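Local coordinates for purine nucleoside phosphorylase (Schistosoma mansoni, PDB 5KO5), which probably catalyses the reversible phosphorolysis of purine nucleosides to the free base and ribose 1-phosphate, and here holds cytosine in its ligand pocket, at residues Leu175-Phe185 with Met275-Leu284; Val148-Pro159 with Pro225-Cys233. All coordinates share one frame; numbering follows the deposited sequence.

Interaction 1. Residues Leu175-Phe185 with Met275-Leu284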
loop_
_atom_site.group_PDB
_atom_site.type_symbol
_atom_site.label_atom_id
_atom_site.label_comp_id
_atom_site.label_asym_id
_atom_site.label_seq_id
_atom_site.Cartn_x
_atom_site.Cartn_y
_atom_site.Cartn_z
ATOM N N LEU A 175 -11.090 31.479 -5.782
ATOM C CA LEU A 175 -12.488 31.830 -6.024
ATOM C C LEU A 175 -13.394 31.284 -4.926
ATOM O O LEU A 175 -14.295 31.987 -4.450
ATOM C CB LEU A 175 -12.930 31.333 -7.402
ATOM C CG LEU A 175 -14.408 31.497 -7.776
ATOM C CD1 LEU A 175 -14.847 32.960 -7.723
ATOM C CD2 LEU A 175 -14.677 30.905 -9.148
ATOM N N ALA A 176 -13.181 30.030 -4.519
ATOM C CA ALA A 176 -13.987 29.456 -3.445
ATOM C C ALA A 176 -13.862 30.275 -2.165
ATOM O O ALA A 176 -14.869 30.574 -1.508
ATOM C CB ALA A 176 -13.593 27.996 -3.204
ATOM N N LEU A 177 -12.633 30.656 -1.801
ATOM C CA LEU A 177 -12.439 31.475 -0.610
ATOM C C LEU A 177 -13.105 32.833 -0.763
ATOM O O LEU A 177 -13.731 33.331 0.179
ATOM C CB LEU A 177 -10.950 31.648 -0.305
ATOM C CG LEU A 177 -10.654 32.517 0.925
ATOM C CD1 LEU A 177 -11.231 31.870 2.185
ATOM C CD2 LEU A 177 -9.161 32.802 1.089
ATOM N N LYS A 178 -12.988 33.443 -1.947
ATOM C CA LYS A 178 -13.577 34.761 -2.164
ATOM C C LYS A 178 -15.083 34.736 -1.943
ATOM O O LYS A 178 -15.645 35.650 -1.326
ATOM C CB LYS A 178 -13.260 35.249 -3.579
ATOM C CG LYS A 178 -13.833 36.621 -3.893
ATOM C CD LYS A 178 -12.770 37.686 -3.763
ATOM C CE LYS A 178 -11.840 37.677 -4.961
ATOM N NZ LYS A 178 -10.746 38.676 -4.815
ATOM N N ILE A 179 -15.753 33.693 -2.437
ATOM C CA ILE A 179 -17.198 33.585 -2.264
ATOM C C ILE A 179 -17.554 33.377 -0.795
ATOM O O ILE A 179 -18.562 33.904 -0.308
ATOM C CB ILE A 179 -17.760 32.480 -3.178
ATOM C CG1 ILE A 179 -17.647 32.915 -4.643
ATOM C CG2 ILE A 179 -19.208 32.163 -2.818
ATOM C CD1 ILE A 179 -17.825 31.790 -5.637
ATOM N N ALA A 180 -16.732 32.620 -0.062
ATOM C CA ALA A 180 -16.972 32.464 1.369
ATOM C C ALA A 180 -16.860 33.799 2.091
ATOM O O ALA A 180 -17.652 34.095 2.993
ATOM C CB ALA A 180 -15.995 31.454 1.964
ATOM N N GLN A 181 -15.884 34.625 1.700
ATOM C CA GLN A 181 -15.737 35.943 2.311
ATOM C C GLN A 181 -16.938 36.826 2.003
ATOM O O GLN A 181 -17.421 37.560 2.877
ATOM C CB GLN A 181 -14.450 36.602 1.817
ATOM C CG GLN A 181 -13.186 35.841 2.189
ATOM C CD GLN A 181 -11.968 36.325 1.428
ATOM O OE1 GLN A 181 -12.090 36.984 0.391
ATOM N NE2 GLN A 181 -10.786 36.006 1.940
ATOM N N GLU A 182 -17.431 36.772 0.763
ATOM C CA GLU A 182 -18.568 37.603 0.375
ATOM C C GLU A 182 -19.814 37.258 1.180
ATOM O O GLU A 182 -20.665 38.128 1.414
ATOM C CB GLU A 182 -18.837 37.440 -1.120
ATOM C CG GLU A 182 -17.739 38.011 -2.010
ATOM C CD GLU A 182 -17.870 37.572 -3.456
ATOM O OE1 GLU A 182 -18.704 36.686 -3.738
ATOM O OE2 GLU A 182 -17.138 38.110 -4.312
ATOM N N ASN A 183 -19.930 36.005 1.622
ATOM C CA ASN A 183 -21.077 35.533 2.385
ATOM C C ASN A 183 -20.773 35.370 3.870
ATOM O O ASN A 183 -21.563 34.749 4.591
ATOM C CB ASN A 183 -21.599 34.224 1.786
ATOM C CG ASN A 183 -22.185 34.416 0.399
ATOM O OD1 ASN A 183 -23.351 34.780 0.251
ATOM N ND2 ASN A 183 -21.372 34.187 -0.625
ATOM N N ASP A 184 -19.637 35.897 4.338
ATOM C CA ASP A 184 -19.316 35.958 5.766
ATOM C C ASP A 184 -19.254 34.578 6.420
ATOM O O ASP A 184 -19.604 34.415 7.592
ATOM C CB ASP A 184 -20.258 36.904 6.527
ATOM C CG ASP A 184 -19.772 37.216 7.937
ATOM O OD1 ASP A 184 -18.546 37.375 8.129
ATOM O OD2 ASP A 184 -20.615 37.284 8.856
ATOM N N PHE A 185 -18.807 33.553 5.692
ATOM C CA PHE A 185 -18.499 32.283 6.340
ATOM C C PHE A 185 -17.043 31.868 6.158
ATOM O O PHE A 185 -16.704 30.697 6.338
ATOM C CB PHE A 185 -19.488 31.160 5.993
ATOM C CG PHE A 185 -19.428 30.674 4.562
ATOM C CD1 PHE A 185 -20.201 31.269 3.584
ATOM C CD2 PHE A 185 -18.661 29.572 4.220
ATOM C CE1 PHE A 185 -20.173 30.807 2.280
ATOM C CE2 PHE A 185 -18.628 29.106 2.915
ATOM C CZ PHE A 185 -19.390 29.728 1.944
ATOM N N MET A 275 -25.244 26.107 -1.532
ATOM C CA MET A 275 -25.235 27.510 -1.934
ATOM C C MET A 275 -23.842 27.922 -2.401
ATOM O O MET A 275 -23.691 28.597 -3.425
ATOM C CB MET A 275 -25.717 28.367 -0.753
ATOM C CG MET A 275 -25.996 29.828 -1.066
ATOM S SD MET A 275 -24.497 30.811 -1.231
ATOM C CE MET A 275 -23.643 30.370 0.249
ATOM N N TRP A 276 -22.814 27.496 -1.671
ATOM C CA TRP A 276 -21.444 27.861 -2.009
ATOM C C TRP A 276 -21.070 27.331 -3.385
ATOM O O TRP A 276 -20.559 28.071 -4.237
ATOM C CB TRP A 276 -20.530 27.247 -0.955
ATOM C CG TRP A 276 -19.114 27.705 -0.948
ATOM C CD1 TRP A 276 -18.578 28.781 -1.607
ATOM C CD2 TRP A 276 -18.051 27.125 -0.195
ATOM N NE1 TRP A 276 -17.234 28.887 -1.320
ATOM C CE2 TRP A 276 -16.888 27.883 -0.451
ATOM C CE3 TRP A 276 -17.967 26.026 0.671
ATOM C CZ2 TRP A 276 -15.653 27.574 0.123
ATOM C CZ3 TRP A 276 -16.745 25.723 1.244
ATOM C CH2 TRP A 276 -15.603 26.495 0.968
ATOM N N PHE A 277 -21.324 26.042 -3.622
ATOM C CA PHE A 277 -20.939 25.435 -4.889
ATOM C C PHE A 277 -21.779 25.954 -6.048
ATOM O O PHE A 277 -21.268 26.091 -7.163
ATOM C CB PHE A 277 -20.953 23.907 -4.776
ATOM C CG PHE A 277 -19.627 23.338 -4.371
ATOM C CD1 PHE A 277 -18.985 23.790 -3.229
ATOM C CD2 PHE A 277 -19.007 22.384 -5.149
ATOM C CE1 PHE A 277 -17.733 23.282 -2.870
ATOM C CE2 PHE A 277 -17.771 21.861 -4.786
ATOM C CZ PHE A 277 -17.139 22.329 -3.647
ATOM N N LYS A 278 -23.057 26.263 -5.815
ATOM C CA LYS A 278 -23.842 26.902 -6.869
ATOM C C LYS A 278 -23.208 28.224 -7.286
ATOM O O LYS A 278 -23.072 28.505 -8.481
ATOM C CB LYS A 278 -25.291 27.090 -6.409
ATOM C CG LYS A 278 -26.224 27.708 -7.439
ATOM C CD LYS A 278 -27.647 27.789 -6.876
ATOM C CE LYS A 278 -28.600 28.482 -7.828
ATOM N NZ LYS A 278 -29.972 28.570 -7.244
ATOM N N GLU A 279 -22.777 29.030 -6.314
ATOM C CA GLU A 279 -22.150 30.307 -6.642
ATOM C C GLU A 279 -20.792 30.108 -7.308
ATOM O O GLU A 279 -20.440 30.846 -8.235
ATOM C CB GLU A 279 -22.040 31.191 -5.398
ATOM C CG GLU A 279 -21.427 32.569 -5.660
ATOM C CD GLU A 279 -22.321 33.493 -6.469
ATOM O OE1 GLU A 279 -23.485 33.132 -6.743
ATOM O OE2 GLU A 279 -21.847 34.591 -6.835
ATOM N N ILE A 280 -20.013 29.121 -6.856
ATOM C CA ILE A 280 -18.757 28.808 -7.537
ATOM C C ILE A 280 -19.019 28.505 -9.007
ATOM O O ILE A 280 -18.344 29.030 -9.900
ATOM C CB ILE A 280 -18.022 27.653 -6.833
ATOM C CG1 ILE A 280 -17.504 28.099 -5.462
ATOM C CG2 ILE A 280 -16.868 27.144 -7.710
ATOM C CD1 ILE A 280 -17.039 26.946 -4.578
ATOM N N ILE A 281 -20.033 27.675 -9.276
ATOM C CA ILE A 281 -20.380 27.319 -10.650
ATOM C C ILE A 281 -20.728 28.562 -11.469
ATOM O O ILE A 281 -20.225 28.751 -12.585
ATOM C CB ILE A 281 -21.503 26.265 -10.664
ATOM C CG1 ILE A 281 -20.981 24.935 -10.117
ATOM C CG2 ILE A 281 -22.062 26.084 -12.071
ATOM C CD1 ILE A 281 -22.065 23.905 -9.838
ATOM N N THR A 282 -21.586 29.435 -10.927
ATOM C CA THR A 282 -21.967 30.641 -11.666
ATOM C C THR A 282 -20.777 31.557 -11.916
ATOM O O THR A 282 -20.766 32.305 -12.902
ATOM C CB THR A 282 -23.054 31.430 -10.931
ATOM O OG1 THR A 282 -22.463 32.181 -9.863
ATOM C CG2 THR A 282 -24.105 30.517 -10.370
ATOM N N ARG A 283 -19.772 31.518 -11.042
ATOM C CA ARG A 283 -18.645 32.439 -11.117
ATOM C C ARG A 283 -17.450 31.880 -11.884
ATOM O O ARG A 283 -16.507 32.629 -12.161
ATOM C CB ARG A 283 -18.221 32.865 -9.707
ATOM C CG ARG A 283 -19.301 33.633 -8.945
ATOM C CD ARG A 283 -19.185 35.134 -9.163
ATOM N NE ARG A 283 -17.984 35.672 -8.536
ATOM C CZ ARG A 283 -17.913 36.050 -7.264
ATOM N NH1 ARG A 283 -18.980 35.953 -6.482
ATOM N NH2 ARG A 283 -16.778 36.524 -6.776
ATOM N N LEU A 284 -17.469 30.596 -12.232
ATOM C CA LEU A 284 -16.371 30.004 -12.978
ATOM C C LEU A 284 -16.143 30.754 -14.287
ATOM O O LEU A 284 -17.099 31.247 -14.901
ATOM C CB LEU A 284 -16.683 28.542 -13.285
ATOM C CG LEU A 284 -16.526 27.671 -12.049
ATOM C CD1 LEU A 284 -16.874 26.223 -12.329
ATOM C CD2 LEU A 284 -15.116 27.807 -11.528
#
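Trp276 meets helix 175-182 with its indole edge and the following turn with one face. Trp276 NE1 donates to Ala176 O at 2.9 Å in a somewhat bent bond. The acceptor lies in the indole plane. Ala180 N reaches the same carbonyl from the opposite face of its plane, so Ala176 O accepts both the helical bond and the indole. On one face of the indole, Phe185 stands edge-on in a T-shaped pair. The planes are at 88° and the five-membered ring centroid is 4.9 Å from that of Phe185. On the opposite face lies Ile280 CD1.

Ile179 fills the middle as a knob among Trp276, Glu279, Ile280 and Arg283. Ile179 CG2, the branch anti to the backbone N, comes within 3.6 Å of Trp276 CD1 at the indole edge. Ile179 CD1 lies 3.7 Å from Ile280 CA. Ala176 CB touches both Trp276 CZ2 and Ile280 CD1. This inner side is buried, and Trp276 and Ile280 go on to touch strand 236-246.

The outer side is polar and looser. Arg283 bends at chi2 and chi3 and grips Glu182 end-on, one nitrogen to each oxygen. The bond from Arg283 NH1 to Glu182 OE1 is nearly straight (176°, 2.9 Å) and uses the syn lone pair. Arg283 NH1 also meets the anti lone pair of Glu279 OE2 at 3.2 Å. Two carboxylates thus share one guanidinium, which probably offsets their mutual repulsion, while Ile179 CG1 covers one of its faces. Across the contact, exposed Asn183 loosely touches Met275 CE; its ND2 turns back to Ile179 O.

Asp184, with positive phi, ends helix 170-182 in a Schellman motif and returns the chain to Phe185. The whole is a knobs-into-holes helix pair on the central sheet of the phosphorylase superfamily fold.

Interaction 2. Residues Val148-Pro159 with Pro225-Cys233. With EDO (1,2-ethanediol), chain E.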
loop_
_atom_site.group_PDB
_atom_site.type_symbol
_atom_site.label_atom_id
_atom_site.label_comp_id
_atom_site.label_asym_id
_atom_site.label_seq_id
_atom_site.Cartn_x
_atom_site.Cartn_y
_atom_site.Cartn_z
ATOM N N VAL A 148 -4.281 4.835 -8.650
ATOM C CA VAL A 148 -5.361 4.645 -9.619
ATOM C C VAL A 148 -4.856 4.520 -11.056
ATOM O O VAL A 148 -5.568 3.971 -11.907
ATOM C CB VAL A 148 -6.412 5.768 -9.453
ATOM C CG1 VAL A 148 -5.851 7.092 -9.935
ATOM C CG2 VAL A 148 -7.699 5.424 -10.202
ATOM N N LEU A 149 -3.631 4.993 -11.350
ATOM C CA LEU A 149 -3.072 4.879 -12.695
ATOM C C LEU A 149 -2.200 3.642 -12.912
ATOM O O LEU A 149 -1.693 3.464 -14.030
ATOM C CB LEU A 149 -2.288 6.155 -13.065
ATOM C CG LEU A 149 -3.143 7.363 -13.454
ATOM C CD1 LEU A 149 -2.252 8.594 -13.581
ATOM C CD2 LEU A 149 -3.891 7.093 -14.774
ATOM N N VAL A 150 -2.019 2.777 -11.904
ATOM C CA VAL A 150 -1.272 1.548 -12.158
ATOM C C VAL A 150 -1.973 0.750 -13.242
ATOM O O VAL A 150 -3.191 0.525 -13.181
ATOM C CB VAL A 150 -1.116 0.733 -10.866
ATOM C CG1 VAL A 150 -0.593 -0.678 -11.194
ATOM C CG2 VAL A 150 -0.159 1.410 -9.916
ATOM N N GLY A 151 -1.195 0.288 -14.225
ATOM C CA GLY A 151 -1.705 -0.398 -15.387
ATOM C C GLY A 151 -1.151 0.252 -16.636
ATOM O O GLY A 151 -0.403 1.234 -16.570
ATOM N N PRO A 152 -1.528 -0.256 -17.804
ATOM C CA PRO A 152 -1.093 0.389 -19.049
ATOM C C PRO A 152 -1.565 1.833 -19.072
ATOM O O PRO A 152 -2.648 2.152 -18.579
ATOM C CB PRO A 152 -1.795 -0.429 -20.134
ATOM C CG PRO A 152 -2.951 -1.095 -19.430
ATOM C CD PRO A 152 -2.451 -1.379 -18.041
ATOM N N ASN A 153 -0.736 2.718 -19.618
ATOM C CA ASN A 153 -1.189 4.090 -19.824
ATOM C C ASN A 153 -2.119 4.186 -21.026
ATOM O O ASN A 153 -1.896 3.555 -22.062
ATOM C CB ASN A 153 -0.017 5.044 -20.040
ATOM C CG ASN A 153 -0.462 6.498 -20.005
ATOM O OD1 ASN A 153 -1.022 6.941 -19.007
ATOM N ND2 ASN A 153 -0.233 7.238 -21.083
ATOM N N GLN A 154 -3.155 5.008 -20.887
ATOM C CA GLN A 154 -4.063 5.315 -21.991
ATOM C C GLN A 154 -3.606 6.651 -22.577
ATOM O O GLN A 154 -3.972 7.730 -22.099
ATOM C CB GLN A 154 -5.508 5.334 -21.499
ATOM C CG GLN A 154 -5.926 4.029 -20.822
ATOM C CD GLN A 154 -5.738 2.807 -21.705
ATOM O OE1 GLN A 154 -5.778 2.891 -22.932
ATOM N NE2 GLN A 154 -5.530 1.653 -21.073
ATOM N N ASP A 155 -2.781 6.557 -23.624
ATOM C CA ASP A 155 -2.057 7.719 -24.142
ATOM C C ASP A 155 -2.986 8.819 -24.642
ATOM O O ASP A 155 -2.629 10.006 -24.591
ATOM C CB ASP A 155 -1.130 7.292 -25.287
ATOM C CG ASP A 155 -0.051 6.309 -24.841
ATOM O OD1 ASP A 155 0.457 6.448 -23.717
ATOM O OD2 ASP A 155 0.303 5.402 -25.627
ATOM N N GLU A 156 -4.174 8.458 -25.139
ATOM C CA GLU A 156 -5.086 9.474 -25.654
ATOM C C GLU A 156 -5.577 10.410 -24.564
ATOM O O GLU A 156 -6.024 11.525 -24.870
ATOM C CB GLU A 156 -6.291 8.819 -26.326
ATOM C CG GLU A 156 -5.946 8.016 -27.552
ATOM C CD GLU A 156 -5.632 6.574 -27.245
ATOM O OE1 GLU A 156 -5.383 6.240 -26.058
ATOM O OE2 GLU A 156 -5.638 5.769 -28.196
ATOM N N PHE A 157 -5.517 9.983 -23.306
ATOM C CA PHE A 157 -5.967 10.837 -22.218
ATOM C C PHE A 157 -4.845 11.632 -21.576
ATOM O O PHE A 157 -5.064 12.780 -21.180
ATOM C CB PHE A 157 -6.733 10.022 -21.172
ATOM C CG PHE A 157 -8.042 9.510 -21.682
ATOM C CD1 PHE A 157 -9.129 10.363 -21.799
ATOM C CD2 PHE A 157 -8.180 8.193 -22.082
ATOM C CE1 PHE A 157 -10.339 9.905 -22.302
ATOM C CE2 PHE A 157 -9.392 7.729 -22.574
ATOM C CZ PHE A 157 -10.462 8.586 -22.688
ATOM N N GLY A 158 -3.638 11.075 -21.480
ATOM C CA GLY A 158 -2.590 11.756 -20.763
ATOM C C GLY A 158 -1.296 10.984 -20.760
ATOM O O GLY A 158 -1.184 9.904 -21.342
ATOM N N PRO A 159 -0.300 11.533 -20.075
ATOM C CA PRO A 159 1.054 10.978 -20.130
ATOM C C PRO A 159 1.235 9.841 -19.133
ATOM O O PRO A 159 0.491 9.692 -18.161
ATOM C CB PRO A 159 1.919 12.175 -19.711
ATOM C CG PRO A 159 1.046 12.935 -18.769
ATOM C CD PRO A 159 -0.357 12.799 -19.322
ATOM N N PRO A 225 -8.159 9.471 -5.969
ATOM C CA PRO A 225 -8.192 8.751 -7.261
ATOM C C PRO A 225 -8.808 9.582 -8.370
ATOM O O PRO A 225 -8.246 9.669 -9.470
ATOM C CB PRO A 225 -9.013 7.487 -6.947
ATOM C CG PRO A 225 -8.805 7.285 -5.440
ATOM C CD PRO A 225 -8.795 8.689 -4.886
ATOM N N GLU A 226 -9.917 10.258 -8.071
ATOM C CA GLU A 226 -10.574 11.080 -9.082
ATOM C C GLU A 226 -9.708 12.261 -9.469
ATOM O O GLU A 226 -9.646 12.622 -10.653
ATOM C CB GLU A 226 -11.920 11.588 -8.557
ATOM C CG GLU A 226 -12.953 10.513 -8.367
ATOM C CD GLU A 226 -13.055 10.046 -6.936
ATOM O OE1 GLU A 226 -12.003 9.897 -6.294
ATOM O OE2 GLU A 226 -14.190 9.822 -6.455
ATOM N N VAL A 227 -9.056 12.892 -8.485
ATOM C CA VAL A 227 -8.146 14.000 -8.756
ATOM C C VAL A 227 -7.060 13.577 -9.732
ATOM O O VAL A 227 -6.716 14.318 -10.662
ATOM C CB VAL A 227 -7.533 14.531 -7.444
ATOM C CG1 VAL A 227 -6.427 15.532 -7.748
ATOM C CG2 VAL A 227 -8.602 15.174 -6.566
ATOM N N ILE A 228 -6.496 12.384 -9.532
ATOM C CA ILE A 228 -5.392 11.938 -10.371
ATOM C C ILE A 228 -5.873 11.660 -11.787
ATOM O O ILE A 228 -5.215 12.045 -12.757
ATOM C CB ILE A 228 -4.700 10.732 -9.723
ATOM C CG1 ILE A 228 -3.906 11.219 -8.510
ATOM C CG2 ILE A 228 -3.802 9.988 -10.721
ATOM C CD1 ILE A 228 -3.316 10.095 -7.639
ATOM N N ILE A 229 -7.031 11.009 -11.936
ATOM C CA ILE A 229 -7.537 10.749 -13.284
ATOM C C ILE A 229 -7.846 12.060 -13.992
ATOM O O ILE A 229 -7.527 12.230 -15.175
ATOM C CB ILE A 229 -8.751 9.796 -13.246
ATOM C CG1 ILE A 229 -8.356 8.438 -12.655
ATOM C CG2 ILE A 229 -9.323 9.625 -14.663
ATOM C CD1 ILE A 229 -7.173 7.743 -13.360
ATOM N N ALA A 230 -8.446 13.014 -13.274
ATOM C CA ALA A 230 -8.736 14.322 -13.858
ATOM C C ALA A 230 -7.450 15.036 -14.265
ATOM O O ALA A 230 -7.337 15.546 -15.392
ATOM C CB ALA A 230 -9.530 15.166 -12.860
ATOM N N CYS A 231 -6.465 15.074 -13.360
ATOM C CA CYS A 231 -5.199 15.737 -13.655
ATOM C C CYS A 231 -4.520 15.094 -14.858
ATOM O O CYS A 231 -3.979 15.787 -15.729
ATOM C CB CYS A 231 -4.304 15.657 -12.417
ATOM S SG CYS A 231 -2.686 16.444 -12.599
ATOM N N HIS A 232 -4.569 13.764 -14.934
ATOM C CA HIS A 232 -3.949 13.045 -16.037
ATOM C C HIS A 232 -4.515 13.494 -17.384
ATOM O O HIS A 232 -3.767 13.625 -18.361
ATOM C CB HIS A 232 -4.146 11.545 -15.788
ATOM C CG HIS A 232 -3.628 10.661 -16.873
ATOM N ND1 HIS A 232 -4.447 10.125 -17.843
ATOM C CD2 HIS A 232 -2.388 10.174 -17.110
ATOM C CE1 HIS A 232 -3.726 9.358 -18.645
ATOM N NE2 HIS A 232 -2.472 9.378 -18.228
ATOM N N CYS A 233 -5.824 13.760 -17.453
ATOM C CA CYS A 233 -6.444 14.140 -18.719
ATOM C C CYS A 233 -6.718 15.641 -18.837
ATOM O O CYS A 233 -7.479 16.058 -19.720
ATOM C CB CYS A 233 -7.694 13.298 -19.001
ATOM S SG CYS A 233 -9.138 13.643 -17.965
HETATM C C1 EDO E . -9.023 12.823 -24.416
HETATM O O1 EDO E . -8.152 13.450 -23.463
HETATM C C2 EDO E . -9.316 13.765 -25.576
HETATM O O2 EDO E . -10.276 14.757 -25.183
#
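His232 and Asn153 both place CG anti to the backbone N (chi1 177° and -170°), and this brings imidazole and amide together. His232 NE2 donates to Asn153 OD1 at 2.9 Å. The bond is bent (140°). It arrives in the carbonyl plane on a lone pair, although OD1 sits tilted out of the imidazole plane. The other end of the amide is held too. Asn153 ND2 donates to Gly158 O and to Asp155 OD1, both within the loop, which fixes the rotation of the amide.

The imidazole is sandwiched. Gly158 CA lies over one face, 3.6 Å from the ring centroid, and Leu149 CD2 over the opposite face, 4.2 Å from it. Both are CH-pi contacts. A CB at Gly158 would run into His232 O, so glycine lets the loop backbone lie against the helix end. There, Cys233 CA makes a CA-H...O contact of 3.1 Å to Phe157 O.

Further along, the contact is apolar. Leu149 CD1 rests on Ile228 CG2 at 3.5 Å, and Leu149 CD2 meets Ile229 CD1 at 3.6 Å. Val148 CG1 packs against both isoleucines and against Pro225 O. Arg103 of helix 95-108 touches Leu149, Phe157 and His232. Leu149 also packs on Pro200 and Ile228 on Thr201 of a neighbouring subunit, so the contact borders a subunit interface.

A proton on NE2 is implied by its bond to Asn153. The chemistry is that of a buried imidazole anchoring a long loop to a helix end by one side-chain bond and contacts on both faces.

In the fold
Interactions 1 and 2 lie about 29 Å apart, centre to centre, and do not touch. Their four segments alternate along the chain, within the same phosphorylase fold. Interaction 1 pairs two helices and is partly buried, with a salt-bridge network on its outer side. Interaction 2 pins an irregular loop to helix 224-232 and is mostly buried. It has no salt bridge between its segments. Both reach strand 236-246, through Trp276 and Ile280 in the first and Val227 and Ala230 in the second. An aromatic nitrogen donates to an oxygen in each. Interaction 2 borders another subunit of the trimer; interaction 1 touches none.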